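Local coordinates for protein putative short-chain oxidoreductase (Thermus thermophilus, PDB 2YUT) that binds NADP and, as a member of the short-chain dehydrogenase/reductase family, probably acts as an oxidoreductase, at residues A[17-21]-A[38-42]; A[61-67]-A[107-111]; A[93-98]-A[134-140]; A[116-122]-A[158-164]. All coordinates share one frame. Residue numbers count along the deposited sequence, not the author numbering.

Contact 1. Residues A[17-21]-A[38-42]; sequences ARALK and LAREV
The last turn of helix 11-19 and the residues after it meet residues 38-42 of helix 32-42, with K21 and V42 nearest (CA-CA 5.3 Å); L20 is first to leave helical angles. R18 (chi1 m, then t, t) extends along the gap: NE reaches E41 OE2 at 2.9 Å and NH2 reaches E41 OE1 at 3.2 Å, a two-point salt bridge with E41 chi1 and chi2 both t. L38 CD1 lies over one face of the guanidinium, 3.7 Å from R18 NH2. Long charged chains suit this solvent-exposed edge. Beneath it the residues are apolar: A17, short enough for close approach, sets CB 4.0 Å from L38 CD2, and V42 (chi1 m) packs its CB against K21 CB at 3.7 Å. One water lies 2.6 Å from K21 O and 2.5 Å from V42 O. Such packing of successive helices is characteristic of the Rossmann fold; A17, L38 and V42 all rest on L27 of the intervening strand 24-28, while L20 covers V3 and I5 of strand 2-6.

Contact 2. Residues A[61-67]-A[107-111]; sequences LEEAGPL and HARFQ
R109 lays one face of its guanidinium over CG of E62, and R109 NH2 closes a salt bridge to E62 OE2 at 2.9 Å. Chi1 m and chi2 p fold the arginine back along its own segment, so R109 NH1 also bonds H107 O at 2.5 Å. This is a helix-to-strand junction of the Rossmann fold, in which helix 61-64 leads into a strand pairing in parallel with 110-111. G65 leaves the helix at phi/psi 80/-174, angles that would jam a CB against the preceding carbonyl, calling for glycine; P66 (-54/120) starts the extended run. L67 bridges F110 (CA-CA 4.7 Å): L67 N donates to R109 O, and Q111 N to L67 O, both at 2.9 Å. L67 and F110 share a side, L67 CB 4.3 Å from F110 CD1. At the helix end L61 (chi1 and chi2 m) sets CD1 3.5 Å from A108 CB, where alanine permits close approach; both L61 and L67 cover L4 of strand 2-6. R83 of the second subunit bonds A108 O and packs on F110. A water links the turn, donating to L61 O (2.7 Å) and G65 O (2.8 Å) and accepting from R109 N at 3.0 Å.

Contact 3. Residues A[93-98]-A[134-140]; sequences MLAAHL and YAAAKGA. With NAP (NADP nicotinamide-adenine-dinucleotide phosphate), chain B.
The YxxxK motif of the short-chain dehydrogenases, here Y134 and K138, lines the NADP pocket one helical turn apart. Y134 (chi1 t) brings OH to 2.9 Å from NAP O2D in a hydrogen bond; K138, m, m and then extended, donates from NZ to NAP O3D (2.9 Å) and NAP O2D (3.1 Å), and also to F119 O. The lysine thus clasps the nicotinamide ribose. Helix 93-98 runs alongside helix 134-140 at 37° (signed -37°), with axes 8.6 Å apart and L94 and A137 nearest (CA-CA 4.8 Å). A137 CB, too small to hold the helices apart, sits 3.5 Å from M93 O. The selenium of M93 (selenomethionine) makes a Met-aromatic contact at the edge of the Y134 ring, 4.1 Å from CD1. H97 (chi1 m), beyond the wide pi-type turn's start, ties ND1 to M93 O at 2.9 Å and puts CD2 3.0 Å from K138 NZ. Farther from the cofactor, A140 CB meets L94 CD1 (4.1 Å) and L98 CD2 (3.9 Å); L94 and A140 touch their own counterparts in the second subunit. Tyrosine and lysine on the ribose, in a helix shared with the dimer interface, are typical of the family's active site.

Contact 4. Residues A[116-122]-A[158-164]; sequences AVFFGAY and HLVLVRL. With NAP (NADP nicotinamide-adenine-dinucleotide phosphate), chain B.
Five backbone hydrogen bonds join the parallel strands 116-119 and 158-162: A116 N to H158 O (2.9 Å), V160 N to A116 O (2.9 Å), F118 N to V160 O (3.1 Å), V162 N to F118 O (2.9 Å) and G120 N to V162 O (2.8 Å). The register sets A116 beside L159 and F119 beside V162, with axes 4.8 Å apart at 25°. Where the strands end, one water donates to G120 O and V162 O and accepts from L164 N, and R163 salt-bridges E142. Helix 132-153 connects the two strands in the β-α-β crossover of the Rossmann fold and covers F118 and L161. On that face A116 CB meets L159 CD2 at 3.7 Å. On the other, beta-branched V117, V160 and V162 suit extended backbone; V117 CG1 meets V162 CG2 at 3.5 Å, and V160 and V162 touch helix 185-196. G120 suits its place because a CB would crowd L161 CD2. F119 (chi1 m) packs CD1 on L164 CD1 (3.7 Å) and holds CB 3.7 Å from NAP O4D; L164 O lies 3.7 Å from NAP C5N. R163 CB sits over the Y122 ring, a CH-pi contact 3.9 Å from its centroid.

In the fold
All four contacts belong to one Rossmann domain, built round a parallel sheet in the strand order 45-46, 24-28, 2-6, 67-72, 114-119, 158-162. Contact 1 closes first along the chain and lies by the early strands, its centre about 28 Å from that of contact 3, on the opposite side of the chain's centre. Contacts 2 and 3 alternate along the sequence, since 93-98 falls between 61-67 and 107-111 and 134-140 follows; both touch the second subunit. Contact 2 meets contact 4 where F110 CZ packs 4.0 Å from A116 CB. Contacts 3 and 4, with centres about 13 Å apart, interlock through K138 NZ and F119 O (2.7 Å), and both border the nicotinamide ribose of NADP.

Contact 1. Residues A[17-21]-A[38-42]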
# COMPACT_ATOMS: atom_id res chain seq x y z
N ALA A 17 -9.30 -11.33 22.69
CA ALA A 17 -8.73 -11.45 24.03
C ALA A 17 -9.62 -12.29 24.95
O ALA A 17 -9.13 -13.17 25.65
CB ALA A 17 -8.51 -10.06 24.64
N ARG A 18 -10.92 -12.01 24.94
CA ARG A 18 -11.85 -12.76 25.79
C ARG A 18 -12.01 -14.19 25.30
O ARG A 18 -12.19 -15.10 26.10
CB ARG A 18 -13.21 -12.06 25.83
CG ARG A 18 -13.15 -10.70 26.51
CD ARG A 18 -14.51 -10.05 26.66
NE ARG A 18 -14.41 -8.85 27.49
CZ ARG A 18 -14.19 -7.63 27.01
NH1 ARG A 18 -14.06 -7.43 25.71
NH2 ARG A 18 -14.09 -6.61 27.85
N ALA A 19 -11.92 -14.40 23.98
CA ALA A 19 -12.06 -15.73 23.41
C ALA A 19 -10.83 -16.60 23.67
O ALA A 19 -10.92 -17.83 23.63
CB ALA A 19 -12.31 -15.64 21.91
N LEU A 20 -9.69 -15.97 23.95
CA LEU A 20 -8.45 -16.71 24.17
C LEU A 20 -7.88 -16.59 25.58
O LEU A 20 -6.74 -16.97 25.82
CB LEU A 20 -7.40 -16.23 23.15
CG LEU A 20 -7.74 -16.48 21.67
CD1 LEU A 20 -6.92 -15.56 20.77
CD2 LEU A 20 -7.49 -17.94 21.34
N LYS A 21 -8.68 -16.08 26.51
CA LYS A 21 -8.20 -15.89 27.88
C LYS A 21 -7.61 -17.11 28.60
O LYS A 21 -6.86 -16.97 29.56
CB LYS A 21 -9.31 -15.27 28.75
CG LYS A 21 -10.57 -16.11 28.89
CD LYS A 21 -11.45 -15.55 30.00
CE LYS A 21 -10.69 -15.51 31.33
NZ LYS A 21 -11.53 -15.04 32.47
N LEU A 38 -8.58 -4.61 30.70
CA LEU A 38 -8.93 -5.79 29.92
C LEU A 38 -7.96 -6.91 30.28
O LEU A 38 -8.37 -8.05 30.53
CB LEU A 38 -8.85 -5.50 28.42
CG LEU A 38 -9.06 -6.71 27.49
CD1 LEU A 38 -10.45 -7.29 27.71
CD2 LEU A 38 -8.89 -6.29 26.03
N ALA A 39 -6.67 -6.58 30.30
CA ALA A 39 -5.65 -7.57 30.63
C ALA A 39 -5.94 -8.19 32.00
O ALA A 39 -5.85 -9.40 32.17
CB ALA A 39 -4.27 -6.91 30.62
N ARG A 40 -6.30 -7.35 32.97
CA ARG A 40 -6.60 -7.83 34.32
C ARG A 40 -7.84 -8.72 34.29
O ARG A 40 -7.86 -9.78 34.92
CB ARG A 40 -6.86 -6.64 35.25
CG ARG A 40 -7.22 -7.04 36.67
CD ARG A 40 -7.71 -5.84 37.47
NE ARG A 40 -8.19 -6.21 38.80
CZ ARG A 40 -8.85 -5.39 39.61
NH1 ARG A 40 -9.24 -5.81 40.81
NH2 ARG A 40 -9.12 -4.15 39.23
N GLU A 41 -8.86 -8.29 33.56
CA GLU A 41 -10.10 -9.05 33.44
C GLU A 41 -9.86 -10.45 32.89
O GLU A 41 -10.47 -11.41 33.35
CB GLU A 41 -11.07 -8.31 32.51
CG GLU A 41 -12.37 -9.06 32.26
CD GLU A 41 -13.11 -8.53 31.04
OE1 GLU A 41 -13.20 -7.29 30.90
OE2 GLU A 41 -13.60 -9.35 30.23
N VAL A 42 -8.98 -10.57 31.90
CA VAL A 42 -8.72 -11.88 31.30
C VAL A 42 -7.44 -12.56 31.78
O VAL A 42 -7.05 -13.59 31.24
CB VAL A 42 -8.70 -11.79 29.77
CG1 VAL A 42 -10.03 -11.27 29.28
CG2 VAL A 42 -7.57 -10.87 29.30
O HOH W 1 -5.41 -14.90 29.95

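Contact 2. Residues A[61-67]-A[107-111]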
# COMPACT_ATOMS: atom_id res chain seq x y z
N LEU A 61 7.93 -6.98 21.10
CA LEU A 61 8.18 -8.34 20.63
C LEU A 61 9.33 -9.05 21.33
O LEU A 61 9.27 -10.26 21.54
CB LEU A 61 8.41 -8.34 19.11
CG LEU A 61 7.16 -8.31 18.22
CD1 LEU A 61 6.24 -9.47 18.59
CD2 LEU A 61 6.42 -7.00 18.38
N GLU A 62 10.38 -8.32 21.70
CA GLU A 62 11.49 -8.95 22.39
C GLU A 62 11.03 -9.38 23.78
O GLU A 62 11.45 -10.42 24.30
CB GLU A 62 12.69 -8.00 22.49
CG GLU A 62 13.18 -7.52 21.12
CD GLU A 62 14.54 -6.85 21.17
OE1 GLU A 62 14.73 -5.94 22.00
OE2 GLU A 62 15.40 -7.23 20.35
N GLU A 63 10.15 -8.58 24.37
CA GLU A 63 9.62 -8.88 25.69
C GLU A 63 8.63 -10.05 25.66
O GLU A 63 8.64 -10.90 26.55
CB GLU A 63 8.93 -7.64 26.26
CG GLU A 63 8.33 -7.84 27.64
CD GLU A 63 9.31 -8.45 28.62
OE1 GLU A 63 10.46 -7.96 28.70
OE2 GLU A 63 8.93 -9.42 29.32
N ALA A 64 7.79 -10.10 24.62
CA ALA A 64 6.80 -11.16 24.48
C ALA A 64 7.42 -12.55 24.36
O ALA A 64 6.88 -13.53 24.88
CB ALA A 64 5.91 -10.88 23.27
N GLY A 65 8.55 -12.65 23.66
CA GLY A 65 9.20 -13.94 23.49
C GLY A 65 8.55 -14.76 22.39
O GLY A 65 7.66 -14.26 21.70
N PRO A 66 8.97 -16.02 22.20
CA PRO A 66 8.43 -16.91 21.16
C PRO A 66 6.90 -17.06 21.24
O PRO A 66 6.35 -17.51 22.25
CB PRO A 66 9.16 -18.23 21.42
CG PRO A 66 10.48 -17.77 22.00
CD PRO A 66 10.03 -16.70 22.96
N LEU A 67 6.23 -16.68 20.15
CA LEU A 67 4.78 -16.73 20.07
C LEU A 67 4.28 -17.93 19.26
O LEU A 67 4.95 -18.39 18.33
CB LEU A 67 4.25 -15.45 19.40
CG LEU A 67 4.64 -14.08 19.97
CD1 LEU A 67 4.17 -12.99 19.01
CD2 LEU A 67 4.02 -13.88 21.35
N HIS A 107 10.21 -7.92 13.98
CA HIS A 107 10.81 -8.21 15.28
C HIS A 107 10.19 -9.34 16.09
O HIS A 107 10.71 -9.72 17.14
CB HIS A 107 10.82 -6.93 16.11
CG HIS A 107 11.57 -5.81 15.46
ND1 HIS A 107 12.95 -5.77 15.43
CD2 HIS A 107 11.14 -4.72 14.78
CE1 HIS A 107 13.34 -4.70 14.76
NE2 HIS A 107 12.26 -4.05 14.35
N ALA A 108 9.08 -9.90 15.61
CA ALA A 108 8.42 -10.97 16.35
C ALA A 108 9.25 -12.25 16.48
O ALA A 108 9.96 -12.65 15.56
CB ALA A 108 7.08 -11.29 15.70
N ARG A 109 9.15 -12.88 17.64
CA ARG A 109 9.82 -14.16 17.87
C ARG A 109 8.71 -15.19 17.70
O ARG A 109 7.65 -15.04 18.30
CB ARG A 109 10.37 -14.24 19.30
CG ARG A 109 11.75 -13.64 19.49
CD ARG A 109 11.80 -12.16 19.20
NE ARG A 109 13.03 -11.57 19.73
CZ ARG A 109 13.52 -10.40 19.36
NH1 ARG A 109 12.89 -9.67 18.44
NH2 ARG A 109 14.64 -9.95 19.90
N PHE A 110 8.95 -16.21 16.89
CA PHE A 110 7.94 -17.24 16.65
C PHE A 110 8.40 -18.65 16.96
O PHE A 110 9.57 -18.98 16.77
CB PHE A 110 7.51 -17.23 15.18
CG PHE A 110 6.69 -16.03 14.78
CD1 PHE A 110 5.41 -15.84 15.29
CD2 PHE A 110 7.19 -15.11 13.86
CE1 PHE A 110 4.64 -14.75 14.88
CE2 PHE A 110 6.43 -14.02 13.44
CZ PHE A 110 5.15 -13.84 13.96
N GLN A 111 7.47 -19.48 17.41
CA GLN A 111 7.73 -20.89 17.68
C GLN A 111 7.46 -21.54 16.32
O GLN A 111 6.72 -20.99 15.51
CB GLN A 111 6.71 -21.45 18.69
CG GLN A 111 6.82 -20.90 20.10
CD GLN A 111 7.93 -21.56 20.89
OE1 GLN A 111 8.84 -22.15 20.31
NE2 GLN A 111 7.86 -21.44 22.21
O HOH W 2 7.72 -11.91 20.13
O HOH W 3 5.40 -20.18 22.96

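Contact 3. Residues A[93-98]-A[134-140]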
# COMPACT_ATOMS: atom_id res chain seq x y z
N MSE A 93 -2.98 6.35 7.41
CA MSE A 93 -3.54 5.04 7.10
C MSE A 93 -2.45 4.00 6.90
O MSE A 93 -2.54 2.89 7.43
CB MSE A 93 -4.42 5.12 5.85
CG MSE A 93 -5.76 5.82 6.06
SE MSE A 93 -6.89 4.94 7.40
CE MSE A 93 -6.57 6.15 8.87
N LEU A 94 -1.42 4.36 6.14
CA LEU A 94 -0.31 3.45 5.89
C LEU A 94 0.44 3.14 7.19
O LEU A 94 0.87 2.01 7.42
CB LEU A 94 0.66 4.05 4.86
CG LEU A 94 0.31 3.85 3.38
CD1 LEU A 94 0.41 2.38 3.04
CD2 LEU A 94 -1.09 4.35 3.08
N ALA A 95 0.60 4.14 8.04
CA ALA A 95 1.29 3.95 9.31
C ALA A 95 0.50 3.00 10.21
O ALA A 95 1.05 2.04 10.74
CB ALA A 95 1.47 5.30 10.01
N ALA A 96 -0.79 3.27 10.36
CA ALA A 96 -1.65 2.45 11.21
C ALA A 96 -1.80 1.01 10.73
O ALA A 96 -1.69 0.08 11.53
CB ALA A 96 -3.02 3.09 11.35
N HIS A 97 -2.04 0.82 9.43
CA HIS A 97 -2.23 -0.53 8.89
C HIS A 97 -0.99 -1.30 8.46
O HIS A 97 -0.86 -2.49 8.78
CB HIS A 97 -3.19 -0.50 7.69
CG HIS A 97 -4.57 -0.03 8.02
ND1 HIS A 97 -4.89 1.30 8.10
CD2 HIS A 97 -5.71 -0.72 8.26
CE1 HIS A 97 -6.18 1.42 8.37
NE2 HIS A 97 -6.70 0.21 8.47
N LEU A 98 -0.09 -0.64 7.73
CA LEU A 98 1.10 -1.30 7.21
C LEU A 98 2.36 -1.26 8.06
O LEU A 98 2.98 -2.30 8.29
CB LEU A 98 1.42 -0.75 5.81
CG LEU A 98 2.66 -1.31 5.10
CD1 LEU A 98 2.45 -2.79 4.80
CD2 LEU A 98 2.92 -0.54 3.81
N TYR A 134 -7.69 4.39 2.93
CA TYR A 134 -7.91 3.12 3.62
C TYR A 134 -7.66 1.95 2.68
O TYR A 134 -6.98 0.98 3.03
CB TYR A 134 -9.35 3.03 4.15
CG TYR A 134 -9.63 1.80 4.99
CD1 TYR A 134 -9.38 1.79 6.36
CD2 TYR A 134 -10.16 0.64 4.41
CE1 TYR A 134 -9.63 0.66 7.14
CE2 TYR A 134 -10.42 -0.50 5.18
CZ TYR A 134 -10.16 -0.48 6.55
OH TYR A 134 -10.42 -1.59 7.32
N ALA A 135 -8.22 2.04 1.48
CA ALA A 135 -8.06 0.99 0.48
C ALA A 135 -6.59 0.75 0.17
O ALA A 135 -6.14 -0.39 0.07
CB ALA A 135 -8.81 1.36 -0.80
N ALA A 136 -5.84 1.84 0.00
CA ALA A 136 -4.42 1.76 -0.30
C ALA A 136 -3.66 1.04 0.81
O ALA A 136 -2.84 0.17 0.55
CB ALA A 136 -3.85 3.17 -0.49
N ALA A 137 -3.94 1.42 2.06
CA ALA A 137 -3.27 0.81 3.20
C ALA A 137 -3.51 -0.70 3.23
O ALA A 137 -2.58 -1.46 3.49
CB ALA A 137 -3.76 1.45 4.49
N LYS A 138 -4.74 -1.13 2.97
CA LYS A 138 -5.06 -2.56 2.97
C LYS A 138 -4.50 -3.25 1.74
O LYS A 138 -4.10 -4.41 1.80
CB LYS A 138 -6.58 -2.78 3.03
CG LYS A 138 -7.21 -2.43 4.38
CD LYS A 138 -6.56 -3.22 5.52
CE LYS A 138 -7.35 -3.06 6.82
NZ LYS A 138 -6.59 -3.59 8.00
N GLY A 139 -4.47 -2.53 0.62
CA GLY A 139 -3.92 -3.11 -0.59
C GLY A 139 -2.44 -3.39 -0.36
O GLY A 139 -1.92 -4.41 -0.80
N ALA A 140 -1.78 -2.47 0.34
CA ALA A 140 -0.35 -2.61 0.63
C ALA A 140 -0.10 -3.75 1.62
O ALA A 140 0.82 -4.54 1.44
CB ALA A 140 0.18 -1.30 1.21
PA NAP B . -10.89 -0.53 16.29
O1A NAP B . -10.84 1.04 15.98
O2A NAP B . -12.02 -0.91 17.18
O5B NAP B . -9.46 -0.90 16.95
C5B NAP B . -8.25 -0.46 16.32
C4B NAP B . -7.05 -0.91 17.14
O4B NAP B . -5.86 -0.47 16.46
C3B NAP B . -7.06 -0.23 18.51
O3B NAP B . -6.64 -1.16 19.52
C2B NAP B . -6.00 0.86 18.35
O2B NAP B . -5.38 1.12 19.61
C1B NAP B . -5.01 0.08 17.48
N9A NAP B . -4.00 0.99 16.90
C8A NAP B . -4.25 1.96 16.02
N7A NAP B . -3.12 2.60 15.74
C5A NAP B . -2.14 2.03 16.44
C6A NAP B . -0.78 2.28 16.58
N6A NAP B . -0.20 3.26 15.90
N1A NAP B . -0.06 1.51 17.41
C2A NAP B . -0.64 0.53 18.10
N3A NAP B . -1.93 0.27 17.99
C4A NAP B . -2.70 1.00 17.18
O3 NAP B . -10.92 -1.25 14.85
PN NAP B . -11.39 -2.77 14.63
O1N NAP B . -12.76 -2.78 14.06
O2N NAP B . -11.14 -3.56 15.86
O5D NAP B . -10.41 -3.29 13.47
C5D NAP B . -9.36 -4.22 13.76
C4D NAP B . -8.65 -4.68 12.48
O4D NAP B . -9.66 -5.26 11.63
C3D NAP B . -8.09 -3.48 11.71
O3D NAP B . -7.00 -3.87 10.87
C2D NAP B . -9.30 -3.09 10.86
O2D NAP B . -8.90 -2.34 9.70
C1D NAP B . -9.72 -4.49 10.42
N1N NAP B . -11.06 -4.52 9.80
C2N NAP B . -12.16 -3.98 10.47
C3N NAP B . -13.42 -4.01 9.88
C7N NAP B . -14.63 -3.42 10.61
O7N NAP B . -15.71 -3.27 10.04
N7N NAP B . -14.40 -3.09 11.88
C4N NAP B . -13.58 -4.58 8.62
C5N NAP B . -12.49 -5.12 7.95
C6N NAP B . -11.23 -5.09 8.53
P2B NAP B . -5.92 2.26 20.61
O1X NAP B . -7.53 2.23 20.55
O2X NAP B . -5.51 1.75 22.08
O3X NAP B . -5.37 3.59 20.30

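Contact 4. Residues A[116-122]-A[158-164]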
# COMPACT_ATOMS: atom_id res chain seq x y z
N ALA A 116 0.35 -16.21 12.29
CA ALA A 116 0.35 -14.76 12.46
C ALA A 116 -0.80 -14.27 11.60
O ALA A 116 -0.78 -14.40 10.37
CB ALA A 116 1.68 -14.17 12.01
N VAL A 117 -1.81 -13.70 12.26
CA VAL A 117 -3.02 -13.24 11.61
C VAL A 117 -3.07 -11.73 11.40
O VAL A 117 -2.82 -10.96 12.33
CB VAL A 117 -4.26 -13.68 12.43
CG1 VAL A 117 -5.54 -13.32 11.69
CG2 VAL A 117 -4.19 -15.18 12.71
N PHE A 118 -3.43 -11.33 10.19
CA PHE A 118 -3.53 -9.92 9.83
C PHE A 118 -4.87 -9.71 9.14
O PHE A 118 -5.47 -10.67 8.64
CB PHE A 118 -2.38 -9.53 8.89
CG PHE A 118 -1.02 -9.64 9.54
CD1 PHE A 118 -0.47 -8.56 10.21
CD2 PHE A 118 -0.32 -10.85 9.51
CE1 PHE A 118 0.76 -8.66 10.85
CE2 PHE A 118 0.91 -10.97 10.15
CZ PHE A 118 1.45 -9.88 10.82
N PHE A 119 -5.33 -8.47 9.11
CA PHE A 119 -6.62 -8.17 8.51
C PHE A 119 -6.54 -7.25 7.29
O PHE A 119 -6.05 -6.11 7.38
CB PHE A 119 -7.52 -7.56 9.59
CG PHE A 119 -7.72 -8.47 10.78
CD1 PHE A 119 -8.77 -9.39 10.80
CD2 PHE A 119 -6.83 -8.44 11.85
CE1 PHE A 119 -8.92 -10.29 11.87
CE2 PHE A 119 -6.97 -9.33 12.93
CZ PHE A 119 -8.02 -10.25 12.94
N GLY A 120 -7.00 -7.75 6.15
CA GLY A 120 -6.99 -6.96 4.93
C GLY A 120 -8.38 -6.42 4.67
O GLY A 120 -9.03 -5.92 5.59
N ALA A 121 -8.85 -6.53 3.43
CA ALA A 121 -10.18 -6.05 3.09
C ALA A 121 -10.64 -6.55 1.73
O ALA A 121 -9.83 -6.80 0.84
CB ALA A 121 -10.20 -4.53 3.10
N TYR A 122 -11.95 -6.70 1.58
CA TYR A 122 -12.53 -7.12 0.31
C TYR A 122 -12.36 -5.92 -0.62
O TYR A 122 -12.92 -4.86 -0.36
CB TYR A 122 -14.02 -7.45 0.48
CG TYR A 122 -14.28 -8.77 1.17
CD1 TYR A 122 -13.94 -9.98 0.55
CD2 TYR A 122 -14.86 -8.83 2.44
CE1 TYR A 122 -14.17 -11.20 1.16
CE2 TYR A 122 -15.10 -10.05 3.07
CZ TYR A 122 -14.75 -11.23 2.42
OH TYR A 122 -14.98 -12.44 3.03
N HIS A 158 3.19 -19.67 9.71
CA HIS A 158 2.12 -19.50 8.73
C HIS A 158 1.43 -18.15 8.85
O HIS A 158 0.86 -17.83 9.89
CB HIS A 158 1.07 -20.59 8.90
CG HIS A 158 1.63 -21.98 8.88
ND1 HIS A 158 2.25 -22.54 9.98
CD2 HIS A 158 1.68 -22.91 7.90
CE1 HIS A 158 2.66 -23.76 9.67
NE2 HIS A 158 2.33 -24.01 8.42
N LEU A 159 1.49 -17.38 7.77
CA LEU A 159 0.84 -16.08 7.74
C LEU A 159 -0.58 -16.30 7.24
O LEU A 159 -0.79 -16.99 6.24
CB LEU A 159 1.57 -15.12 6.80
CG LEU A 159 2.99 -14.71 7.16
CD1 LEU A 159 3.55 -13.77 6.08
CD2 LEU A 159 3.01 -14.02 8.52
N VAL A 160 -1.55 -15.73 7.93
CA VAL A 160 -2.95 -15.87 7.55
C VAL A 160 -3.54 -14.48 7.29
O VAL A 160 -3.48 -13.60 8.14
CB VAL A 160 -3.76 -16.55 8.68
CG1 VAL A 160 -5.21 -16.71 8.26
CG2 VAL A 160 -3.14 -17.90 9.02
N LEU A 161 -4.11 -14.30 6.10
CA LEU A 161 -4.72 -13.03 5.74
C LEU A 161 -6.24 -13.16 5.89
O LEU A 161 -6.86 -14.01 5.25
CB LEU A 161 -4.36 -12.65 4.30
CG LEU A 161 -4.77 -11.27 3.77
CD1 LEU A 161 -6.25 -11.24 3.46
CD2 LEU A 161 -4.43 -10.20 4.80
N VAL A 162 -6.82 -12.33 6.73
CA VAL A 162 -8.26 -12.37 6.96
C VAL A 162 -9.01 -11.22 6.30
O VAL A 162 -8.61 -10.06 6.41
CB VAL A 162 -8.60 -12.35 8.47
CG1 VAL A 162 -10.11 -12.35 8.66
CG2 VAL A 162 -7.95 -13.53 9.18
N ARG A 163 -10.09 -11.54 5.60
CA ARG A 163 -10.94 -10.54 4.98
C ARG A 163 -12.29 -10.62 5.66
O ARG A 163 -13.04 -11.58 5.51
CB ARG A 163 -11.08 -10.79 3.47
CG ARG A 163 -9.88 -10.29 2.67
CD ARG A 163 -10.05 -10.57 1.18
NE ARG A 163 -8.97 -10.01 0.38
CZ ARG A 163 -8.84 -10.17 -0.93
NH1 ARG A 163 -9.74 -10.89 -1.59
NH2 ARG A 163 -7.84 -9.61 -1.58
N LEU A 164 -12.60 -9.59 6.45
CA LEU A 164 -13.84 -9.54 7.19
C LEU A 164 -14.83 -8.58 6.57
O LEU A 164 -14.45 -7.59 5.95
CB LEU A 164 -13.59 -9.07 8.63
CG LEU A 164 -12.77 -9.94 9.59
CD1 LEU A 164 -12.44 -9.14 10.84
CD2 LEU A 164 -13.56 -11.18 9.95
PA NAP B . -10.89 -0.53 16.29
O1A NAP B . -10.84 1.04 15.98
O2A NAP B . -12.02 -0.91 17.18
O5B NAP B . -9.46 -0.90 16.95
C5B NAP B . -8.25 -0.46 16.32
C4B NAP B . -7.05 -0.91 17.14
O4B NAP B . -5.86 -0.47 16.46
C3B NAP B . -7.06 -0.23 18.51
O3B NAP B . -6.64 -1.16 19.52
C2B NAP B . -6.00 0.86 18.35
O2B NAP B . -5.38 1.12 19.61
C1B NAP B . -5.01 0.08 17.48
N9A NAP B . -4.00 0.99 16.90
C8A NAP B . -4.25 1.96 16.02
N7A NAP B . -3.12 2.60 15.74
C5A NAP B . -2.14 2.03 16.44
C6A NAP B . -0.78 2.28 16.58
N6A NAP B . -0.20 3.26 15.90
N1A NAP B . -0.06 1.51 17.41
C2A NAP B . -0.64 0.53 18.10
N3A NAP B . -1.93 0.27 17.99
C4A NAP B . -2.70 1.00 17.18
O3 NAP B . -10.92 -1.25 14.85
PN NAP B . -11.39 -2.77 14.63
O1N NAP B . -12.76 -2.78 14.06
O2N NAP B . -11.14 -3.56 15.86
O5D NAP B . -10.41 -3.29 13.47
C5D NAP B . -9.36 -4.22 13.76
C4D NAP B . -8.65 -4.68 12.48
O4D NAP B . -9.66 -5.26 11.63
C3D NAP B . -8.09 -3.48 11.71
O3D NAP B . -7.00 -3.87 10.87
C2D NAP B . -9.30 -3.09 10.86
O2D NAP B . -8.90 -2.34 9.70
C1D NAP B . -9.72 -4.49 10.42
N1N NAP B . -11.06 -4.52 9.80
C2N NAP B . -12.16 -3.98 10.47
C3N NAP B . -13.42 -4.01 9.88
C7N NAP B . -14.63 -3.42 10.61
O7N NAP B . -15.71 -3.27 10.04
N7N NAP B . -14.40 -3.09 11.88
C4N NAP B . -13.58 -4.58 8.62
C5N NAP B . -12.49 -5.12 7.95
C6N NAP B . -11.23 -5.09 8.53
P2B NAP B . -5.92 2.26 20.61
O1X NAP B . -7.53 2.23 20.55
O2X NAP B . -5.51 1.75 22.08
O3X NAP B . -5.37 3.59 20.30
O HOH W 4 -10.13 -7.92 7.17
O HOH W 5 -13.56 -5.53 3.94